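Local atomic coordinates of 2',5'-phosphodiesterase 12 (Homo sapiens, PDB entry 4ZKF), a protein that belongs to the endonuclease/exonuclease/phosphatase family and carries a magnesium-binding domain of that fold following an N-terminal beta domain. Residues S245-H250 with V290-S295. Sequence-based numbering, arbitrary orientation.
Sequences SLLSQH and VSVLQS
Ser245-Gln249 and Val290-Ser295 run antiparallel, but a classic beta bulge shifts their register between Leu246 and Ser248. Ser245 and Gln294 form a hydrogen-bonded pair through both backbone amides. At the bulge Leu247 and Ser248 both face Val292, whose O takes two bonds: Leu247 N at 2.8 Å, nearly in line with the carbonyl, and Ser248 N, longer at 3.2 Å, on a lone pair in the carbonyl plane. Val292 N returns a bond to Ser248 O, and His250 N continues the pairing onto Val290 O.

The Ser248 hydroxyl, sitting between its own backbone N and carbonyl carbon (chi1 58°), lies against Val292, OG to CB 3.5 Å. Ser248 OG also hydrogen-bonds His250 NE2 at 2.7 Å, a bond that probably sets the turn of the imidazole, and has a second partner in the hydroxyl of Tyr339. Val292 CG2 meets the imidazole obliquely, 4.1 Å from His250 CD2, while His250 CB rests on Val290 CB. Val334 of helix 317-338 touches both His250 and Val292 and helps cover this side of the sheet.

On the other face Leu246 swings CD1 back across the strand gap, 3.9 Å from Leu293 CD2 and close to Ser291 CB; Val226 touches Leu246 and Ser291 from the facing sheet. Here a water bridges Gln249 NE2 and Ser291 OG, its O lying 2.7 Å from Ser291 OG.

Strand 244-253 thus ends one sheet as a bulged edge strand, with helix 317-338 on one side and strand 223-229 on the other, the layered alpha/beta sandwich of the DNase I-like fold.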
loop_
_atom_site.group_PDB
_atom_site.type_symbol
_atom_site.label_atom_id
_atom_site.label_comp_id
_atom_site.label_asym_id
_atom_site.label_seq_id
_atom_site.Cartn_x
_atom_site.Cartn_y
_atom_site.Cartn_z
ATOM N N SER A 245 -12.318 11.287 5.311
ATOM C CA SER A 245 -11.637 12.239 4.442
ATOM C C SER A 245 -10.275 12.582 5.056
ATOM O O SER A 245 -10.061 12.448 6.266
ATOM C CB SER A 245 -12.489 13.492 4.233
ATOM O OG SER A 245 -12.787 14.100 5.474
ATOM N N LEU A 246 -9.338 13.000 4.221
ATOM C CA LEU A 246 -8.011 13.339 4.708
ATOM C C LEU A 246 -8.010 14.757 5.281
ATOM O O LEU A 246 -8.176 15.728 4.539
ATOM C CB LEU A 246 -6.987 13.224 3.584
ATOM C CG LEU A 246 -5.554 13.590 3.987
ATOM C CD1 LEU A 246 -5.037 12.719 5.134
ATOM C CD2 LEU A 246 -4.627 13.503 2.792
ATOM N N LEU A 247 -7.814 14.878 6.591
ATOM C CA LEU A 247 -7.887 16.192 7.238
ATOM C C LEU A 247 -6.529 16.892 7.239
ATOM O O LEU A 247 -6.422 18.063 6.865
ATOM C CB LEU A 247 -8.425 16.055 8.665
ATOM C CG LEU A 247 -8.709 17.333 9.469
ATOM C CD1 LEU A 247 -9.716 18.256 8.759
ATOM C CD2 LEU A 247 -9.235 16.961 10.863
ATOM N N SER A 248 -5.478 16.189 7.644
ATOM C CA SER A 248 -4.151 16.804 7.617
ATOM C C SER A 248 -3.033 15.773 7.512
ATOM O O SER A 248 -3.255 14.588 7.763
ATOM C CB SER A 248 -3.939 17.685 8.860
ATOM O OG SER A 248 -4.078 16.951 10.070
ATOM N N GLN A 249 -1.843 16.231 7.128
ATOM C CA GLN A 249 -0.687 15.342 6.973
ATOM C C GLN A 249 0.488 15.873 7.758
ATOM O O GLN A 249 0.683 17.079 7.842
ATOM C CB GLN A 249 -0.304 15.209 5.506
ATOM C CG GLN A 249 -1.374 14.586 4.650
ATOM C CD GLN A 249 -0.955 14.528 3.216
ATOM O OE1 GLN A 249 -1.271 15.426 2.431
ATOM N NE2 GLN A 249 -0.209 13.493 2.859
ATOM N N HIS A 250 1.286 14.978 8.326
ATOM C CA HIS A 250 2.347 15.403 9.229
ATOM C C HIS A 250 3.565 14.507 9.057
ATOM O O HIS A 250 4.147 14.061 10.038
ATOM C CB HIS A 250 1.848 15.382 10.688
ATOM C CG HIS A 250 0.568 16.135 10.890
ATOM N ND1 HIS A 250 0.537 17.455 11.283
ATOM C CD2 HIS A 250 -0.722 15.770 10.695
ATOM C CE1 HIS A 250 -0.719 17.868 11.338
ATOM N NE2 HIS A 250 -1.501 16.865 10.983
ATOM N N VAL A 290 2.274 10.383 8.418
ATOM C CA VAL A 290 1.218 10.601 9.407
ATOM C C VAL A 290 0.032 11.297 8.750
ATOM O O VAL A 290 0.169 12.399 8.205
ATOM C CB VAL A 290 1.678 11.461 10.604
ATOM C CG1 VAL A 290 0.541 11.563 11.622
ATOM C CG2 VAL A 290 2.943 10.896 11.256
ATOM N N SER A 291 -1.128 10.653 8.804
ATOM C CA SER A 291 -2.322 11.185 8.163
ATOM C C SER A 291 -3.452 11.239 9.169
ATOM O O SER A 291 -3.817 10.204 9.727
ATOM C CB SER A 291 -2.727 10.308 6.957
ATOM O OG SER A 291 -1.629 10.118 6.071
ATOM N N VAL A 292 -4.010 12.428 9.410
ATOM C CA VAL A 292 -5.183 12.520 10.277
ATOM C C VAL A 292 -6.442 12.476 9.433
ATOM O O VAL A 292 -6.623 13.291 8.520
ATOM C CB VAL A 292 -5.159 13.784 11.146
ATOM C CG1 VAL A 292 -6.467 13.935 11.886
ATOM C CG2 VAL A 292 -3.995 13.695 12.132
ATOM N N LEU A 293 -7.296 11.502 9.738
ATOM C CA LEU A 293 -8.502 11.237 8.982
ATOM C C LEU A 293 -9.735 11.668 9.747
ATOM O O LEU A 293 -9.843 11.418 10.943
ATOM C CB LEU A 293 -8.622 9.752 8.640
ATOM C CG LEU A 293 -7.459 9.066 7.934
ATOM C CD1 LEU A 293 -7.824 7.604 7.642
ATOM C CD2 LEU A 293 -7.142 9.825 6.665
ATOM N N GLN A 294 -10.658 12.307 9.036
ATOM C CA GLN A 294 -11.941 12.718 9.582
ATOM C C GLN A 294 -13.020 11.714 9.195
ATOM O O GLN A 294 -13.180 11.393 8.018
ATOM C CB GLN A 294 -12.292 14.128 9.061
ATOM C CG GLN A 294 -13.707 14.596 9.342
ATOM C CD GLN A 294 -13.957 14.814 10.826
ATOM O OE1 GLN A 294 -13.219 15.540 11.483
ATOM N NE2 GLN A 294 -15.005 14.193 11.352
ATOM N N SER A 295 -13.753 11.196 10.175
ATOM C CA SER A 295 -14.903 10.359 9.856
ATOM C C SER A 295 -15.977 11.128 9.104
ATOM O O SER A 295 -16.371 12.220 9.511
ATOM C CB SER A 295 -15.514 9.769 11.120
ATOM O OG SER A 295 -16.716 9.107 10.796
HETATM O O HOH W 1 0.422 11.523 4.961
#